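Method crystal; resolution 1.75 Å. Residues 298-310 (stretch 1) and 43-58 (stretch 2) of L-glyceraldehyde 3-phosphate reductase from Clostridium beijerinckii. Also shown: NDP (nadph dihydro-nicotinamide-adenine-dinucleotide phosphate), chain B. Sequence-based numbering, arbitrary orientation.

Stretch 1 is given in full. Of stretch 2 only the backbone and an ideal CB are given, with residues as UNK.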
# COMPACT_ATOMS: atom_id res chain seq x y z
N GLY A 298 2.41 4.97 -6.32
CA GLY A 298 1.69 6.23 -6.55
C GLY A 298 1.97 6.64 -7.96
O GLY A 298 2.88 6.09 -8.57
N ALA A 299 1.24 7.62 -8.47
CA ALA A 299 1.48 8.19 -9.80
C ALA A 299 0.88 9.59 -9.88
O ALA A 299 -0.12 9.82 -9.21
CB ALA A 299 0.89 7.31 -10.85
N SER A 300 1.50 10.47 -10.67
CA SER A 300 0.95 11.81 -11.03
C SER A 300 0.39 11.73 -12.45
O SER A 300 -0.41 12.59 -12.83
CB SER A 300 1.99 12.92 -10.89
OG SER A 300 3.17 12.60 -11.60
N LYS A 301 0.83 10.75 -13.24
CA LYS A 301 0.40 10.67 -14.65
C LYS A 301 0.24 9.20 -15.04
O LYS A 301 0.92 8.33 -14.49
CB LYS A 301 1.33 11.50 -15.53
CG LYS A 301 2.77 11.04 -15.59
CD LYS A 301 3.67 12.05 -16.31
CE LYS A 301 5.08 11.54 -16.54
NZ LYS A 301 5.99 12.63 -16.94
N PRO A 302 -0.72 8.90 -15.94
CA PRO A 302 -1.02 7.53 -16.37
C PRO A 302 0.19 6.74 -16.90
O PRO A 302 0.30 5.56 -16.59
CB PRO A 302 -2.01 7.72 -17.53
CG PRO A 302 -2.70 9.04 -17.16
CD PRO A 302 -1.56 9.89 -16.63
N SER A 303 1.12 7.40 -17.57
CA SER A 303 2.30 6.72 -18.16
C SER A 303 3.08 6.01 -17.05
O SER A 303 3.70 4.98 -17.34
CB SER A 303 3.19 7.68 -18.94
OG SER A 303 3.62 8.74 -18.10
N GLN A 304 3.08 6.53 -15.81
CA GLN A 304 3.83 5.89 -14.71
C GLN A 304 3.18 4.57 -14.34
O GLN A 304 3.91 3.62 -14.06
CB GLN A 304 3.97 6.79 -13.49
CG GLN A 304 4.83 8.00 -13.82
CD GLN A 304 4.74 9.06 -12.76
OE1 GLN A 304 3.77 9.12 -12.02
NE2 GLN A 304 5.73 9.94 -12.74
N ILE A 305 1.85 4.49 -14.35
CA ILE A 305 1.16 3.22 -14.08
C ILE A 305 1.56 2.22 -15.17
O ILE A 305 1.94 1.09 -14.86
CB ILE A 305 -0.35 3.46 -14.00
CG1 ILE A 305 -0.64 4.42 -12.84
CG2 ILE A 305 -1.09 2.15 -13.83
CD1 ILE A 305 -2.09 4.78 -12.65
N ILE A 306 1.40 2.61 -16.42
CA ILE A 306 1.63 1.73 -17.59
C ILE A 306 3.08 1.21 -17.56
O ILE A 306 3.26 0.02 -17.76
CB ILE A 306 1.24 2.50 -18.86
CG1 ILE A 306 -0.28 2.72 -18.86
CG2 ILE A 306 1.70 1.77 -20.10
CD1 ILE A 306 -0.79 3.75 -19.84
N GLU A 307 4.09 2.04 -17.27
CA GLU A 307 5.49 1.55 -17.15
C GLU A 307 5.59 0.57 -15.97
O GLU A 307 6.27 -0.44 -16.05
CB GLU A 307 6.47 2.70 -16.92
CG GLU A 307 7.85 2.25 -16.41
CD GLU A 307 8.98 3.29 -16.46
OE1 GLU A 307 9.26 3.84 -17.58
OE2 GLU A 307 9.60 3.53 -15.35
N ASN A 308 4.97 0.87 -14.86
CA ASN A 308 5.24 0.11 -13.63
C ASN A 308 4.60 -1.28 -13.68
O ASN A 308 5.13 -2.15 -13.02
CB ASN A 308 4.73 0.82 -12.38
CG ASN A 308 5.51 2.05 -12.01
OD1 ASN A 308 6.56 2.35 -12.61
ND2 ASN A 308 4.98 2.78 -11.02
N VAL A 309 3.51 -1.48 -14.44
CA VAL A 309 2.78 -2.78 -14.34
C VAL A 309 3.57 -3.90 -15.04
O VAL A 309 3.27 -5.05 -14.74
CB VAL A 309 1.31 -2.73 -14.78
CG1 VAL A 309 0.48 -1.94 -13.76
CG2 VAL A 309 1.10 -2.23 -16.20
N GLY A 310 4.55 -3.60 -15.90
CA GLY A 310 5.39 -4.65 -16.50
C GLY A 310 6.25 -5.36 -15.46
O GLY A 310 6.64 -6.49 -15.67
N UNK A 43 -10.12 15.52 -13.48
CA UNK A 43 -9.95 14.70 -14.72
C UNK A 43 -8.66 13.86 -14.63
O UNK A 43 -8.72 12.69 -15.05
CB UNK A 43 -9.90 15.60 -15.96
N UNK A 44 -7.56 14.38 -14.07
CA UNK A 44 -6.31 13.59 -13.93
C UNK A 44 -6.54 12.46 -12.92
O UNK A 44 -6.07 11.36 -13.18
CB UNK A 44 -5.14 14.48 -13.48
N UNK A 45 -7.19 12.72 -11.78
CA UNK A 45 -7.42 11.67 -10.76
C UNK A 45 -8.24 10.54 -11.38
O UNK A 45 -7.91 9.38 -11.13
CB UNK A 45 -8.14 12.24 -9.53
N UNK A 46 -9.31 10.88 -12.09
CA UNK A 46 -10.15 9.86 -12.77
C UNK A 46 -9.30 9.04 -13.71
O UNK A 46 -9.38 7.82 -13.64
CB UNK A 46 -11.30 10.51 -13.54
N UNK A 47 -8.50 9.70 -14.56
CA UNK A 47 -7.67 9.00 -15.56
C UNK A 47 -6.68 8.09 -14.86
O UNK A 47 -6.41 6.99 -15.38
CB UNK A 47 -6.93 9.99 -16.46
N UNK A 48 -6.16 8.49 -13.70
CA UNK A 48 -5.18 7.64 -12.99
C UNK A 48 -5.90 6.37 -12.51
O UNK A 48 -5.35 5.27 -12.70
CB UNK A 48 -4.55 8.39 -11.81
N UNK A 49 -7.08 6.51 -11.95
CA UNK A 49 -7.87 5.36 -11.44
C UNK A 49 -8.26 4.44 -12.60
O UNK A 49 -8.11 3.25 -12.45
CB UNK A 49 -9.12 5.84 -10.71
N UNK A 50 -8.78 5.01 -13.67
CA UNK A 50 -9.21 4.26 -14.86
C UNK A 50 -8.00 3.52 -15.43
O UNK A 50 -8.13 2.34 -15.81
CB UNK A 50 -9.83 5.19 -15.91
N UNK A 51 -6.85 4.19 -15.54
CA UNK A 51 -5.62 3.55 -16.07
C UNK A 51 -5.25 2.37 -15.16
O UNK A 51 -4.98 1.30 -15.68
CB UNK A 51 -4.46 4.55 -16.15
N UNK A 52 -5.30 2.55 -13.84
CA UNK A 52 -4.93 1.52 -12.87
C UNK A 52 -5.83 0.28 -13.10
O UNK A 52 -5.32 -0.83 -13.32
CB UNK A 52 -5.07 2.05 -11.44
N UNK A 53 -7.14 0.49 -13.08
CA UNK A 53 -8.11 -0.62 -13.19
C UNK A 53 -8.00 -1.27 -14.57
O UNK A 53 -8.09 -2.50 -14.66
CB UNK A 53 -9.54 -0.12 -12.95
N UNK A 54 -7.81 -0.49 -15.64
CA UNK A 54 -7.72 -1.05 -17.00
C UNK A 54 -6.52 -1.99 -17.12
O UNK A 54 -6.53 -2.78 -18.05
CB UNK A 54 -7.61 0.07 -18.04
N UNK A 55 -5.51 -1.81 -16.26
CA UNK A 55 -4.25 -2.61 -16.26
C UNK A 55 -4.29 -3.68 -15.16
O UNK A 55 -3.23 -4.27 -14.86
CB UNK A 55 -3.03 -1.70 -16.06
N UNK A 56 -5.46 -3.92 -14.58
CA UNK A 56 -5.69 -5.01 -13.62
C UNK A 56 -5.38 -4.66 -12.20
O UNK A 56 -5.49 -5.56 -11.36
CB UNK A 56 -4.86 -6.23 -14.01
N UNK A 57 -5.10 -3.39 -11.89
CA UNK A 57 -4.92 -2.96 -10.49
C UNK A 57 -6.31 -2.86 -9.87
O UNK A 57 -7.08 -1.94 -10.20
CB UNK A 57 -4.17 -1.63 -10.39
N UNK A 58 -6.62 -3.79 -8.97
CA UNK A 58 -7.97 -3.89 -8.37
C UNK A 58 -7.98 -3.30 -6.97
O UNK A 58 -9.06 -3.34 -6.32
CB UNK A 58 -8.44 -5.35 -8.32
PA NDP B . 6.28 5.19 -4.59
O1A NDP B . 7.49 4.94 -3.76
O2A NDP B . 5.76 4.25 -5.63
O5B NDP B . 6.35 6.67 -5.22
C5B NDP B . 5.28 7.13 -6.09
C4B NDP B . 5.75 8.34 -6.86
O4B NDP B . 6.96 7.98 -7.57
C3B NDP B . 4.79 8.89 -7.93
O3B NDP B . 3.86 9.84 -7.43
C2B NDP B . 5.78 9.53 -8.90
O2B NDP B . 6.16 10.78 -8.34
C1B NDP B . 6.95 8.56 -8.86
N9A NDP B . 6.90 7.46 -9.81
C8A NDP B . 6.00 6.42 -9.84
N7A NDP B . 6.24 5.54 -10.79
C5A NDP B . 7.37 6.04 -11.43
C6A NDP B . 8.12 5.56 -12.52
N6A NDP B . 7.84 4.44 -13.18
N1A NDP B . 9.20 6.29 -12.90
C2A NDP B . 9.48 7.42 -12.23
N3A NDP B . 8.85 7.95 -11.19
C4A NDP B . 7.79 7.21 -10.83
O3 NDP B . 5.02 5.32 -3.58
PN NDP B . 4.52 6.41 -2.53
O1N NDP B . 3.75 7.44 -3.28
O2N NDP B . 5.63 6.83 -1.61
O5D NDP B . 3.49 5.51 -1.67
C5D NDP B . 2.57 4.67 -2.41
C4D NDP B . 1.35 4.42 -1.56
O4D NDP B . 1.74 3.74 -0.35
C3D NDP B . 0.61 5.65 -1.03
O3D NDP B . -0.20 6.22 -2.05
C2D NDP B . -0.18 5.01 0.12
O2D NDP B . -1.31 4.35 -0.38
C1D NDP B . 0.82 4.02 0.69
N1N NDP B . 1.56 4.57 1.86
C2N NDP B . 1.32 4.06 3.11
C3N NDP B . 1.75 4.69 4.25
C7N NDP B . 1.44 4.08 5.59
O7N NDP B . 0.71 3.08 5.68
N7N NDP B . 1.96 4.67 6.66
C4N NDP B . 2.52 5.98 4.08
C5N NDP B . 2.89 6.31 2.69
C6N NDP B . 2.48 5.58 1.68
P2B NDP B . 6.53 11.97 -9.37
O1X NDP B . 5.82 11.85 -10.70
O2X NDP B . 6.13 13.24 -8.63
O3X NDP B . 8.04 11.82 -9.50

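Helix 302-308 lies nearly parallel to the helix spanning 43-54, with axes 9.2 Å apart at closest approach and a crossing angle of -16°, so positions spaced three or four residues apart should meet stretch 1.

Position 43 is helical, with nothing of stretch 1 within 5.5 Å of its ideal CB; many residues would suit, and it is Asn43. At position 44 CA-to-CB points toward stretch 1, and the ideal CB lies 5.1 Å from the carbonyl oxygen of Ser300. A donor carried beyond CB, as in Asn, Gln or Lys, would suit that acceptor; Ser would stop short. Asn44, with chi1 t, donates from ND2 to Ser300 O (2.8 Å, 154° at the hydrogen).

Positions 45 and 46 receive no guidance from stretch 1; they are Met45 and Lys46. At 47 the bond runs sideways, and the ideal CB is 4.4 Å from Pro302 CG, a grazing contact that tolerates many side chains. Glu47 meets the ring through its CB.

Position 48 also points sideways, but its CA lies 5.4 Å from Pro302 CA and its ideal CB 4.4 Å from Ile305 CD1. Ala299, Pro302 and Ile305 offer an apolar setting, favouring Leu, Met or Ile. Leu48 (m, t) brings its end nearer: CD2 lies 4.1 Å from Ala299 CB, 4.0 Å from Pro302 CD and 4.0 Å from Ile305 CD1.

Position 49 points away and 50 sideways, neither ideal CB having stretch 1 within 5.5 Å; they are Cys49 and Phe50, the latter's end leading away.

Position 51 points toward stretch 1, its ideal CB 4.2 Å from both Pro302 CB and Ile305 CD1. A compact residue such as Thr, Val or Ala fits. Thr51 places CG2 3.8 Å from Ile306 CG1, while OG1 donates to Glu47 O (2.6 Å), satisfying the hydroxyl within its own helix. At 52 the ideal CB is already 4.2 Å from Ile305 CD1, consistent with a small residue; Ala52 makes that apolar contact with its CB.

Positions 53 and 54 are out of reach, occupied by Phe53 and Asp54. Position 55 points toward Val309, its ideal CB 4.2 Å from Val309 CG2; apolar or modest polar residues could pack there, and Asn55 does.

Phi of 87° at 56 favours glycine, and it is Gly56. Position 57 points toward stretch 1, though its ideal CB has no neighbour there within 5.5 Å, so a longer apolar chain suits. Ile57 extends CD1 to 3.9 Å from Ile305 CG2 and 3.8 Å from Val309 CG1. Position 58, out of reach, is Thr58.

Stretch 2 (43-58) NNMKELCFTAFDNGIT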
# COMPACT_ATOMS: atom_id res chain seq x y z
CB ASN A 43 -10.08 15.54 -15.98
CG ASN A 43 -11.51 16.01 -16.21
OD1 ASN A 43 -11.73 17.10 -16.74
ND2 ASN A 43 -12.49 15.22 -15.81
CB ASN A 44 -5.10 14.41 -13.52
CG ASN A 44 -3.82 13.61 -13.68
OD1 ASN A 44 -3.46 13.20 -14.79
ND2 ASN A 44 -3.13 13.36 -12.59
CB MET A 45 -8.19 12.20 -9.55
CG MET A 45 -7.41 13.24 -8.80
SD MET A 45 -8.31 13.74 -7.31
CE MET A 45 -9.11 15.23 -7.86
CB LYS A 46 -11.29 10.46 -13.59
CG LYS A 46 -12.54 10.80 -12.80
CD LYS A 46 -13.48 11.71 -13.55
CE LYS A 46 -13.79 11.27 -14.95
NZ LYS A 46 -14.44 12.36 -15.73
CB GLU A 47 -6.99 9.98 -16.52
CG GLU A 47 -7.99 10.59 -17.45
CD GLU A 47 -8.78 9.58 -18.29
OE1 GLU A 47 -8.14 8.63 -18.81
OE2 GLU A 47 -10.04 9.73 -18.40
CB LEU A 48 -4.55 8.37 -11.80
CG LEU A 48 -3.53 9.43 -12.14
CD1 LEU A 48 -3.07 10.15 -10.87
CD2 LEU A 48 -2.35 8.81 -12.84
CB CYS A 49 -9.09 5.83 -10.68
SG CYS A 49 -8.63 6.57 -9.09
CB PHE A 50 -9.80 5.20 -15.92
CG PHE A 50 -11.04 5.94 -15.48
CD1 PHE A 50 -11.85 5.48 -14.45
CD2 PHE A 50 -11.48 7.02 -16.24
CE1 PHE A 50 -12.99 6.18 -14.06
CE2 PHE A 50 -12.64 7.69 -15.88
CZ PHE A 50 -13.40 7.25 -14.82
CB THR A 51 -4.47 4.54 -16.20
OG1 THR A 51 -4.93 5.58 -17.06
CG2 THR A 51 -3.23 3.88 -16.75
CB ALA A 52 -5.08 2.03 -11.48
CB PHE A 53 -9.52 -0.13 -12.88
CG PHE A 53 -10.56 -1.23 -12.76
CD1 PHE A 53 -10.36 -2.25 -11.85
CD2 PHE A 53 -11.73 -1.19 -13.48
CE1 PHE A 53 -11.28 -3.30 -11.75
CE2 PHE A 53 -12.66 -2.21 -13.38
CZ PHE A 53 -12.44 -3.26 -12.50
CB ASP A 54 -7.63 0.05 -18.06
CG ASP A 54 -8.95 0.72 -18.40
OD1 ASP A 54 -9.98 0.28 -17.91
OD2 ASP A 54 -8.92 1.63 -19.26
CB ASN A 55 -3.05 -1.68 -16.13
CG ASN A 55 -2.83 -0.97 -17.44
OD1 ASN A 55 -3.28 0.17 -17.63
ND2 ASN A 55 -2.29 -1.67 -18.40
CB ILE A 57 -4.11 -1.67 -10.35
CG1 ILE A 57 -2.75 -1.89 -11.00
CG2 ILE A 57 -4.00 -1.35 -8.90
CD1 ILE A 57 -1.95 -0.61 -11.17
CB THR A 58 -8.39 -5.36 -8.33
OG1 THR A 58 -7.40 -6.12 -7.63
CG2 THR A 58 -8.57 -5.90 -9.72
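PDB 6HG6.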